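Local coordinates for protein FAD-dependent pyridine nucleotide-disulphide oxidoreductase (Desulfovibrio vulgaris, PDB 3IWA) that probably transfers electrons from a reduced pyridine nucleotide through FAD to a further acceptor, at residues A[119-124]-A[274-279]; A[254-259]-A[306-311]; A[294-299]-A[316-321]. One frame throughout, in Å; residues are numbered along the deposited sequence.

Contact 1 (A[119-124]-A[274-279])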
ATOM      1  N   LEU A 119      15.613  27.899   3.678  1.00 36.53           N
ATOM      2  CA  LEU A 119      16.742  27.233   4.274  1.00 35.95           C
ATOM      3  C   LEU A 119      16.734  25.724   4.002  1.00 36.18           C
ATOM      4  O   LEU A 119      15.932  24.991   4.518  1.00 35.48           O
ATOM      5  CB  LEU A 119      16.784  27.539   5.768  1.00 35.91           C
ATOM      6  CG  LEU A 119      16.806  29.042   6.143  1.00 35.25           C
ATOM      7  CD1 LEU A 119      16.849  29.241   7.629  1.00 32.91           C
ATOM      8  CD2 LEU A 119      18.000  29.733   5.495  1.00 36.31           C
ATOM      9  N   ALA A 120      17.631  25.282   3.133  1.00 36.50           N
ATOM     10  CA  ALA A 120      17.807  23.879   2.839  1.00 36.69           C
ATOM     11  C   ALA A 120      19.209  23.502   3.260  1.00 36.96           C
ATOM     12  O   ALA A 120      20.037  23.190   2.433  1.00 36.10           O
ATOM     13  CB  ALA A 120      17.616  23.638   1.358  1.00 37.24           C
ATOM     14  N   LEU A 121      19.459  23.559   4.552  1.00 37.81           N
ATOM     15  CA  LEU A 121      20.802  23.520   5.065  1.00 39.47           C
ATOM     16  C   LEU A 121      21.351  22.134   5.264  1.00 40.60           C
ATOM     17  O   LEU A 121      22.533  22.003   5.528  1.00 41.67           O
ATOM     18  CB  LEU A 121      20.890  24.270   6.399  1.00 39.90           C
ATOM     19  CG  LEU A 121      20.352  25.694   6.395  1.00 39.31           C
ATOM     20  CD1 LEU A 121      20.470  26.262   7.772  1.00 36.45           C
ATOM     21  CD2 LEU A 121      21.075  26.538   5.397  1.00 38.98           C
ATOM     22  N   GLY A 122      20.517  21.098   5.172  1.00 41.97           N
ATOM     23  CA  GLY A 122      21.017  19.725   5.296  1.00 42.08           C
ATOM     24  C   GLY A 122      21.522  19.404   6.699  1.00 42.48           C
ATOM     25  O   GLY A 122      21.189  20.079   7.682  1.00 42.83           O
ATOM     26  N   SER A 123      22.336  18.377   6.800  1.00 42.99           N
ATOM     27  CA  SER A 123      22.813  17.931   8.086  1.00 44.12           C
ATOM     28  C   SER A 123      24.325  17.734   8.008  1.00 45.91           C
ATOM     29  O   SER A 123      24.909  17.885   6.942  1.00 45.09           O
ATOM     30  CB  SER A 123      22.118  16.619   8.430  1.00 44.18           C
ATOM     31  OG  SER A 123      22.310  15.706   7.364  1.00 43.30           O
ATOM     32  N   LYS A 124      24.934  17.406   9.148  1.00 48.35           N
ATOM     33  CA  LYS A 124      26.363  17.081   9.253  1.00 50.47           C
ATOM     34  C   LYS A 124      26.478  15.751   9.974  1.00 51.03           C
ATOM     35  O   LYS A 124      25.680  15.452  10.883  1.00 51.55           O
ATOM     36  CB  LYS A 124      27.177  18.151  10.028  1.00 51.25           C
ATOM     37  CG  LYS A 124      26.346  18.978  11.041  1.00 55.13           C
ATOM     38  CD  LYS A 124      27.132  19.569  12.227  1.00 58.68           C
ATOM     39  CE  LYS A 124      26.158  20.238  13.231  1.00 60.64           C
ATOM     40  NZ  LYS A 124      26.764  20.659  14.543  1.00 61.94           N
ATOM     41  N   GLY A 274      18.857  21.135  17.856  1.00 48.29           N
ATOM     42  CA  GLY A 274      19.227  22.152  16.849  1.00 46.47           C
ATOM     43  C   GLY A 274      18.393  22.132  15.566  1.00 44.77           C
ATOM     44  O   GLY A 274      18.718  22.829  14.607  1.00 43.84           O
ATOM     45  N   ALA A 275      17.334  21.317  15.527  1.00 42.92           N
ATOM     46  CA  ALA A 275      16.509  21.214  14.319  1.00 41.50           C
ATOM     47  C   ALA A 275      15.608  22.433  14.264  1.00 40.44           C
ATOM     48  O   ALA A 275      15.046  22.826  15.272  1.00 40.31           O
ATOM     49  CB  ALA A 275      15.683  19.916  14.302  1.00 41.14           C
ATOM     50  N   ILE A 276      15.507  23.051  13.090  1.00 39.65           N
ATOM     51  CA  ILE A 276      14.625  24.205  12.879  1.00 38.36           C
ATOM     52  C   ILE A 276      13.155  23.778  13.027  1.00 38.79           C
ATOM     53  O   ILE A 276      12.723  22.781  12.435  1.00 37.52           O
ATOM     54  CB  ILE A 276      14.852  24.800  11.500  1.00 38.16           C
ATOM     55  CG1 ILE A 276      16.265  25.393  11.377  1.00 37.20           C
ATOM     56  CG2 ILE A 276      13.814  25.836  11.184  1.00 36.88           C
ATOM     57  CD1 ILE A 276      16.632  25.777   9.970  1.00 32.61           C
ATOM     58  N   ILE A 277      12.403  24.517  13.840  1.00 38.64           N
ATOM     59  CA  ILE A 277      11.022  24.202  14.106  1.00 39.03           C
ATOM     60  C   ILE A 277      10.195  24.894  13.051  1.00 38.94           C
ATOM     61  O   ILE A 277      10.294  26.099  12.881  1.00 38.99           O
ATOM     62  CB  ILE A 277      10.606  24.641  15.514  1.00 39.75           C
ATOM     63  CG1 ILE A 277      11.344  23.821  16.576  1.00 40.60           C
ATOM     64  CG2 ILE A 277       9.060  24.533  15.727  1.00 40.08           C
ATOM     65  CD1 ILE A 277      11.083  24.347  18.001  1.00 42.61           C
ATOM     66  N   VAL A 278       9.386  24.117  12.334  1.00 38.85           N
ATOM     67  CA  VAL A 278       8.486  24.654  11.314  1.00 38.22           C
ATOM     68  C   VAL A 278       7.027  24.260  11.541  1.00 38.70           C
ATOM     69  O   VAL A 278       6.723  23.214  12.109  1.00 38.98           O
ATOM     70  CB  VAL A 278       8.918  24.197   9.921  1.00 38.12           C
ATOM     71  CG1 VAL A 278      10.320  24.734   9.623  1.00 37.13           C
ATOM     72  CG2 VAL A 278       8.877  22.683   9.817  1.00 35.59           C
ATOM     73  N   ASP A 279       6.113  25.096  11.057  1.00 38.87           N
ATOM     74  CA  ASP A 279       4.710  24.734  11.050  1.00 38.69           C
ATOM     75  C   ASP A 279       4.412  23.846   9.833  1.00 38.52           C
ATOM     76  O   ASP A 279       5.325  23.506   9.059  1.00 37.63           O
ATOM     77  CB  ASP A 279       3.830  25.993  11.110  1.00 39.03           C
ATOM     78  CG  ASP A 279       3.789  26.774   9.811  1.00 40.97           C
ATOM     79  OD1 ASP A 279       4.311  26.312   8.763  1.00 38.09           O
ATOM     80  OD2 ASP A 279       3.219  27.898   9.860  1.00 46.47           O
TER
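Leu119 and Ile276 mark the closest approach of two backbones that stay well apart, with Leu119 CA and Ile276 CA separated by 9.4 Å and no hydrogen bond running between 119-124 and 274-279. What crosses this interval is aliphatic carbon, and the CD1 methyl of Ile276 does all of the touching on its side. It lies 4.2 Å from Leu119 CD1 and, in a different direction, 4.4 Å from Leu121 CD1. The two lines from Ile276 CD1 diverge by roughly 66°, so the methyl meets a pair of leucine branches. Leu119 and Ile276 cross at nearly a right angle and meet through their CD1 methyls; the buried surface is 75 Å² in all. In Ile276, CG1 stands anti to the carbonyl carbon (chi1 -65°), and the extended second torsion then carries CD1 toward the leucines. Between the leucines, Ala120 directs its CB away.

Leu119 ends the strand 116-119, inside the parallel sheet of the Rossmann-like, presumably FAD-binding domain, and is paired through its backbone with Phe290. Ile276 belongs to a small mixed sheet, where its backbone bonds to Cys295; its side chain also packs on Ala291, Leu270 and Thr284. The contact therefore fills part of the buried junction between two sheets. Dispersion and the exclusion of water are its chemistry, without directional bonds, so the relative placement of the backbones is probably set largely by the hydrogen bonding of each sheet.

Contact 2 (A[254-259]-A[306-311])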
ATOM      1  N   ALA A 254      27.027   7.304  10.976  1.00 44.74           N
ATOM      2  CA  ALA A 254      26.582   7.034  12.333  1.00 46.32           C
ATOM      3  C   ALA A 254      25.595   8.077  12.786  1.00 47.47           C
ATOM      4  O   ALA A 254      25.556   8.419  13.965  1.00 47.81           O
ATOM      5  CB  ALA A 254      27.781   6.990  13.299  1.00 45.98           C
ATOM      6  N   GLY A 255      24.799   8.589  11.860  1.00 48.97           N
ATOM      7  CA  GLY A 255      23.772   9.556  12.230  1.00 50.26           C
ATOM      8  C   GLY A 255      24.250  11.001  12.117  1.00 51.53           C
ATOM      9  O   GLY A 255      25.454  11.287  12.061  1.00 52.19           O
ATOM     10  N   VAL A 256      23.288  11.909  12.119  1.00 52.07           N
ATOM     11  CA  VAL A 256      23.502  13.262  11.670  1.00 52.32           C
ATOM     12  C   VAL A 256      22.909  14.259  12.629  1.00 52.45           C
ATOM     13  O   VAL A 256      22.053  13.917  13.440  1.00 53.01           O
ATOM     14  CB  VAL A 256      22.854  13.457  10.293  1.00 52.91           C
ATOM     15  CG1 VAL A 256      23.398  12.399   9.299  1.00 52.73           C
ATOM     16  CG2 VAL A 256      21.300  13.402  10.390  1.00 52.51           C
ATOM     17  N   SER A 257      23.398  15.491  12.557  1.00 52.07           N
ATOM     18  CA  SER A 257      22.813  16.601  13.290  1.00 51.52           C
ATOM     19  C   SER A 257      22.459  17.670  12.287  1.00 49.82           C
ATOM     20  O   SER A 257      23.131  17.795  11.266  1.00 49.57           O
ATOM     21  CB  SER A 257      23.775  17.162  14.339  1.00 52.26           C
ATOM     22  OG  SER A 257      23.410  16.709  15.642  1.00 56.84           O
ATOM     23  N   PRO A 258      21.396  18.438  12.564  1.00 47.79           N
ATOM     24  CA  PRO A 258      21.017  19.485  11.642  1.00 46.81           C
ATOM     25  C   PRO A 258      22.121  20.538  11.510  1.00 45.68           C
ATOM     26  O   PRO A 258      22.669  20.985  12.511  1.00 44.74           O
ATOM     27  CB  PRO A 258      19.753  20.081  12.289  1.00 46.76           C
ATOM     28  CG  PRO A 258      19.260  19.072  13.212  1.00 46.81           C
ATOM     29  CD  PRO A 258      20.461  18.346  13.697  1.00 47.67           C
ATOM     30  N   ASN A 259      22.425  20.914  10.272  1.00 44.52           N
ATOM     31  CA  ASN A 259      23.458  21.909   9.965  1.00 43.90           C
ATOM     32  C   ASN A 259      22.936  23.357  10.079  1.00 42.25           C
ATOM     33  O   ASN A 259      22.932  24.077   9.106  1.00 41.19           O
ATOM     34  CB  ASN A 259      23.983  21.652   8.540  1.00 44.54           C
ATOM     35  CG  ASN A 259      25.250  22.493   8.194  1.00 47.07           C
ATOM     36  OD1 ASN A 259      25.901  23.011   9.080  1.00 48.80           O
ATOM     37  ND2 ASN A 259      25.591  22.597   6.895  1.00 49.94           N
ATOM     38  N   PRO A 306       7.188  15.737  18.406  1.00 48.95           N
ATOM     39  CA  PRO A 306       8.139  16.183  17.422  1.00 48.63           C
ATOM     40  C   PRO A 306       9.156  15.111  17.028  1.00 47.92           C
ATOM     41  O   PRO A 306       9.718  14.435  17.869  1.00 48.30           O
ATOM     42  CB  PRO A 306       8.819  17.352  18.126  1.00 49.01           C
ATOM     43  CG  PRO A 306       7.690  17.948  18.944  1.00 50.00           C
ATOM     44  CD  PRO A 306       6.860  16.786  19.386  1.00 48.89           C
ATOM     45  N   GLY A 307       9.398  14.966  15.738  1.00 46.81           N
ATOM     46  CA  GLY A 307      10.381  14.006  15.282  1.00 45.92           C
ATOM     47  C   GLY A 307      11.374  14.608  14.326  1.00 45.65           C
ATOM     48  O   GLY A 307      11.318  15.794  13.989  1.00 45.22           O
ATOM     49  N   PHE A 308      12.280  13.759  13.883  1.00 45.08           N
ATOM     50  CA  PHE A 308      13.334  14.130  12.987  1.00 44.95           C
ATOM     51  C   PHE A 308      13.436  13.079  11.873  1.00 44.83           C
ATOM     52  O   PHE A 308      13.632  11.912  12.144  1.00 45.28           O
ATOM     53  CB  PHE A 308      14.631  14.280  13.796  1.00 44.50           C
ATOM     54  CG  PHE A 308      15.802  14.734  12.977  1.00 45.08           C
ATOM     55  CD1 PHE A 308      15.727  15.905  12.238  1.00 44.70           C
ATOM     56  CD2 PHE A 308      16.979  13.992  12.943  1.00 45.39           C
ATOM     57  CE1 PHE A 308      16.798  16.337  11.456  1.00 45.78           C
ATOM     58  CE2 PHE A 308      18.060  14.402  12.159  1.00 46.88           C
ATOM     59  CZ  PHE A 308      17.968  15.588  11.396  1.00 46.13           C
ATOM     60  N   PHE A 309      13.263  13.488  10.622  1.00 44.83           N
ATOM     61  CA  PHE A 309      13.187  12.550   9.508  1.00 44.67           C
ATOM     62  C   PHE A 309      14.118  12.933   8.367  1.00 46.85           C
ATOM     63  O   PHE A 309      13.684  13.443   7.336  1.00 46.36           O
ATOM     64  CB  PHE A 309      11.760  12.477   9.006  1.00 43.63           C
ATOM     65  CG  PHE A 309      10.794  12.049  10.046  1.00 42.38           C
ATOM     66  CD1 PHE A 309      10.507  10.706  10.231  1.00 39.31           C
ATOM     67  CD2 PHE A 309      10.169  12.987  10.864  1.00 40.35           C
ATOM     68  CE1 PHE A 309       9.637  10.318  11.192  1.00 38.12           C
ATOM     69  CE2 PHE A 309       9.285  12.592  11.827  1.00 39.67           C
ATOM     70  CZ  PHE A 309       9.019  11.260  11.995  1.00 38.26           C
ATOM     71  N   PRO A 310      15.418  12.681   8.543  1.00 49.68           N
ATOM     72  CA  PRO A 310      16.372  12.991   7.498  1.00 51.45           C
ATOM     73  C   PRO A 310      16.356  11.894   6.449  1.00 52.65           C
ATOM     74  O   PRO A 310      17.328  11.176   6.289  1.00 54.41           O
ATOM     75  CB  PRO A 310      17.708  13.035   8.251  1.00 51.41           C
ATOM     76  CG  PRO A 310      17.551  12.038   9.346  1.00 51.36           C
ATOM     77  CD  PRO A 310      16.050  11.954   9.657  1.00 50.31           C
ATOM     78  N   LEU A 311      15.233  11.753   5.767  1.00 53.45           N
ATOM     79  CA  LEU A 311      15.062  10.742   4.728  1.00 54.17           C
ATOM     80  C   LEU A 311      14.959  11.405   3.373  1.00 53.96           C
ATOM     81  O   LEU A 311      14.411  12.506   3.234  1.00 54.15           O
ATOM     82  CB  LEU A 311      13.803   9.911   5.003  1.00 54.69           C
ATOM     83  CG  LEU A 311      13.973   9.055   6.265  1.00 55.89           C
ATOM     84  CD1 LEU A 311      12.666   8.779   6.973  1.00 55.71           C
ATOM     85  CD2 LEU A 311      14.708   7.774   5.866  1.00 56.31           C
TER
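Val256 and Pro258 lie on one strand of the two-stranded antiparallel sheet 123-125/256-258, consistent with the two-stranded connection between the FAD- and NAD-binding domains in this family. Facing them are Phe308 and Pro310, further along 306-311. The backbones come nearest at Val256 CA and Pro310 CA, 8.3 Å apart, and the space between them is bridged by side chains alone.

Phe308 provides the main surface. Its CG is anti to the backbone N (chi1 -177°), which extends the ring toward 254-259. Val256 CG2 meets the ring at its edge, close to the ring plane, 3.8 Å from Phe308 CE2. Pro258 reaches the same ring obliquely, its CG 4.1 Å from Phe308 CE1. CZ is common ground: it lies within van der Waals range of both Val256 CG2 and Pro258 CG. The valine methyl has a further neighbour in Pro310 CG, at 4.1 Å, so this one branch meets the aromatic rim and the proline ring side by side.

Pro310 also shields Phe308 from within its own segment, with CD 3.9 Å above the ring plane and displaced toward the rim. An inverse gamma turn centred on Pro310, with a weak bond from Leu311 N to Phe309 O, bends the chain there. Outside the segments, Phe308 touches Arg273, while Val256 also packs on Ser123 of the paired strand.

The contacts within this 147 Å² interface are between apolar side chains, and no hydrogen bond crosses it. Two prolines with ring-restricted backbones, and a phenylalanine met at its rim by the other segment and on one face by its own Pro310, suggest contact by shape, with little torsional freedom in the proline partners.

Contact 3 (A[294-299]-A[316-321])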
ATOM      1  N   ASP A 294      16.620  17.713   6.018  1.00 36.86           N
ATOM      2  CA  ASP A 294      17.259  17.206   7.241  1.00 38.51           C
ATOM      3  C   ASP A 294      17.636  18.269   8.296  1.00 37.82           C
ATOM      4  O   ASP A 294      18.400  17.953   9.210  1.00 38.00           O
ATOM      5  CB  ASP A 294      18.574  16.492   6.905  1.00 39.78           C
ATOM      6  CG  ASP A 294      18.454  15.468   5.799  1.00 43.41           C
ATOM      7  OD1 ASP A 294      17.336  15.024   5.454  1.00 47.48           O
ATOM      8  OD2 ASP A 294      19.533  15.091   5.282  1.00 51.62           O
ATOM      9  N   CYS A 295      17.201  19.522   8.137  1.00 36.90           N
ATOM     10  CA  CYS A 295      17.535  20.570   9.099  1.00 36.44           C
ATOM     11  C   CYS A 295      16.353  20.939   9.973  1.00 36.51           C
ATOM     12  O   CYS A 295      16.480  21.779  10.857  1.00 36.83           O
ATOM     13  CB  CYS A 295      18.090  21.805   8.409  1.00 36.87           C
ATOM     14  SG  CYS A 295      17.024  22.734   7.240  1.00 37.17           S
ATOM     15  N   VAL A 296      15.217  20.273   9.756  1.00 35.85           N
ATOM     16  CA  VAL A 296      13.996  20.572  10.474  1.00 35.38           C
ATOM     17  C   VAL A 296      13.493  19.404  11.317  1.00 35.21           C
ATOM     18  O   VAL A 296      13.842  18.254  11.087  1.00 33.70           O
ATOM     19  CB  VAL A 296      12.846  21.017   9.494  1.00 36.16           C
ATOM     20  CG1 VAL A 296      13.290  22.208   8.605  1.00 34.92           C
ATOM     21  CG2 VAL A 296      12.375  19.853   8.593  1.00 34.57           C
ATOM     22  N   THR A 297      12.659  19.748  12.299  1.00 35.90           N
ATOM     23  CA  THR A 297      11.803  18.815  13.017  1.00 36.26           C
ATOM     24  C   THR A 297      10.368  19.000  12.562  1.00 35.67           C
ATOM     25  O   THR A 297       9.937  20.108  12.370  1.00 35.71           O
ATOM     26  CB  THR A 297      11.830  18.985  14.581  1.00 37.03           C
ATOM     27  OG1 THR A 297      10.865  18.098  15.194  1.00 39.66           O
ATOM     28  CG2 THR A 297      11.501  20.438  15.012  1.00 35.68           C
ATOM     29  N   ILE A 298       9.657  17.893  12.381  1.00 35.56           N
ATOM     30  CA  ILE A 298       8.228  17.900  12.089  1.00 35.79           C
ATOM     31  C   ILE A 298       7.551  16.829  12.961  1.00 35.74           C
ATOM     32  O   ILE A 298       8.202  15.946  13.465  1.00 34.54           O
ATOM     33  CB  ILE A 298       7.949  17.554  10.650  1.00 35.52           C
ATOM     34  CG1 ILE A 298       8.546  16.189  10.318  1.00 35.52           C
ATOM     35  CG2 ILE A 298       8.514  18.612   9.746  1.00 36.78           C
ATOM     36  CD1 ILE A 298       8.368  15.783   8.906  1.00 36.42           C
ATOM     37  N   PRO A 299       6.228  16.922  13.142  1.00 36.51           N
ATOM     38  CA  PRO A 299       5.527  15.993  14.031  1.00 36.63           C
ATOM     39  C   PRO A 299       5.705  14.536  13.624  1.00 36.86           C
ATOM     40  O   PRO A 299       5.588  14.195  12.438  1.00 36.99           O
ATOM     41  CB  PRO A 299       4.068  16.391  13.861  1.00 36.87           C
ATOM     42  CG  PRO A 299       4.104  17.794  13.369  1.00 36.71           C
ATOM     43  CD  PRO A 299       5.290  17.835  12.479  1.00 36.50           C
ATOM     44  N   ASN A 316      11.574  15.987  -1.757  1.00 40.23           N
ATOM     45  CA  ASN A 316      10.689  16.318  -2.848  1.00 40.61           C
ATOM     46  C   ASN A 316       9.302  16.735  -2.402  1.00 38.47           C
ATOM     47  O   ASN A 316       8.784  17.715  -2.902  1.00 38.66           O
ATOM     48  CB  ASN A 316      10.663  15.216  -3.916  1.00 40.88           C
ATOM     49  CG  ASN A 316      11.909  15.278  -4.800  1.00 46.04           C
ATOM     50  OD1 ASN A 316      12.539  16.343  -4.878  1.00 52.08           O
ATOM     51  ND2 ASN A 316      12.284  14.158  -5.452  1.00 49.03           N
ATOM     52  N   ARG A 317       8.761  16.069  -1.399  1.00 36.56           N
ATOM     53  CA  ARG A 317       7.391  16.319  -0.997  1.00 35.75           C
ATOM     54  C   ARG A 317       7.333  17.667  -0.287  1.00 35.29           C
ATOM     55  O   ARG A 317       6.490  18.471  -0.610  1.00 33.95           O
ATOM     56  CB  ARG A 317       6.870  15.200  -0.126  1.00 35.35           C
ATOM     57  CG  ARG A 317       6.903  13.852  -0.828  1.00 34.94           C
ATOM     58  CD  ARG A 317       6.397  12.724   0.029  1.00 35.44           C
ATOM     59  NE  ARG A 317       6.657  11.445  -0.617  1.00 35.77           N
ATOM     60  CZ  ARG A 317       6.980  10.319   0.004  1.00 33.87           C
ATOM     61  NH1 ARG A 317       7.086  10.281   1.321  1.00 35.47           N
ATOM     62  NH2 ARG A 317       7.189   9.220  -0.703  1.00 32.49           N
ATOM     63  N   GLN A 318       8.276  17.911   0.623  1.00 34.85           N
ATOM     64  CA  GLN A 318       8.315  19.165   1.382  1.00 35.45           C
ATOM     65  C   GLN A 318       8.704  20.344   0.468  1.00 34.81           C
ATOM     66  O   GLN A 318       8.199  21.410   0.635  1.00 34.14           O
ATOM     67  CB  GLN A 318       9.265  19.110   2.576  1.00 34.95           C
ATOM     68  CG  GLN A 318       8.949  18.048   3.606  1.00 36.72           C
ATOM     69  CD  GLN A 318      10.015  17.974   4.700  1.00 36.30           C
ATOM     70  OE1 GLN A 318      10.987  18.728   4.675  1.00 36.70           O
ATOM     71  NE2 GLN A 318       9.808  17.106   5.677  1.00 32.58           N
ATOM     72  N   GLY A 319       9.559  20.105  -0.504  1.00 34.96           N
ATOM     73  CA  GLY A 319       9.984  21.134  -1.431  1.00 35.83           C
ATOM     74  C   GLY A 319       8.831  21.671  -2.237  1.00 36.60           C
ATOM     75  O   GLY A 319       8.717  22.893  -2.441  1.00 37.67           O
ATOM     76  N   ARG A 320       7.965  20.759  -2.687  1.00 36.67           N
ATOM     77  CA  ARG A 320       6.813  21.138  -3.468  1.00 35.96           C
ATOM     78  C   ARG A 320       5.938  22.051  -2.666  1.00 35.26           C
ATOM     79  O   ARG A 320       5.520  23.077  -3.156  1.00 34.80           O
ATOM     80  CB  ARG A 320       6.034  19.929  -3.925  1.00 35.76           C
ATOM     81  CG  ARG A 320       4.932  20.285  -4.877  1.00 37.15           C
ATOM     82  CD  ARG A 320       4.314  19.020  -5.487  1.00 39.19           C
ATOM     83  NE  ARG A 320       3.653  19.304  -6.753  1.00 39.16           N
ATOM     84  CZ  ARG A 320       2.383  19.627  -6.894  1.00 40.25           C
ATOM     85  NH1 ARG A 320       1.926  19.850  -8.106  1.00 43.90           N
ATOM     86  NH2 ARG A 320       1.569  19.727  -5.855  1.00 38.92           N
ATOM     87  N   VAL A 321       5.675  21.686  -1.420  1.00 34.68           N
ATOM     88  CA  VAL A 321       4.852  22.511  -0.543  1.00 34.12           C
ATOM     89  C   VAL A 321       5.534  23.851  -0.325  1.00 34.85           C
ATOM     90  O   VAL A 321       4.848  24.869  -0.342  1.00 34.64           O
ATOM     91  CB  VAL A 321       4.567  21.809   0.811  1.00 34.64           C
ATOM     92  CG1 VAL A 321       4.040  22.769   1.888  1.00 32.16           C
ATOM     93  CG2 VAL A 321       3.598  20.601   0.602  1.00 33.43           C
TER
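Gln318 OE1 accepts a hydrogen bond from Gly293 N, just ahead of 294-299, and lies 4.3 Å from Val296 CG2 within that segment. The bond identifies the oxygen end of the amide and so directs the other end, NE2, to Ile298, whose CD1 is 3.8 Å away. Neither approach is a hydrogen bond: the aliphatic tips rest against the amide, and 85 Å² is buried in all. Gln318 comes from the helix with its chain extended beyond CG (chi2 175°), spanning a gap of 10.8 Å between Ile298 CA and Gln318 CA. Ile298 advances from the opposite direction; its chi1 of 57°, followed by an extended chi2 (-178°), carries CD1 to NE2.

The glutamine thus ties helix 314-326 to the turn entering strand 296-299, its OE1 holding Gly293 N. Gly293 and Asp294 resemble the Gly-Asp pair found near the flavin in relatives of this family. Leu14, Met282 and Phe333 also pack on the Gln318 side chain. Other faces of the helix meet the second subunit: Arg320 NH2 forms a salt bridge with Asp458 of that subunit, and Arg317 NE bonds to its Asn451.

Overall arrangement
Contacts 1 and 3 are buried, whereas contact 2 is only partly so, although its centre lies nearest that of the chain. The three share elements. Contact 1 joins contact 2 through the antiparallel pair 123-125/256-258, where Lys124 N bonds to Ser257 O, and joins contact 3 through strands 276-277 and 296-299, where Ile276 O receives Thr297 N. Strand 306-307 borders 296-299 on its other side, linking contacts 2 and 3. Chemistry follows place: methyls alone meet in contact 1, rings and methyls beside the probable interdomain strands in contact 2, and in contact 3 a helix-borne amide held by a backbone donor, on the helix that reaches the second subunit.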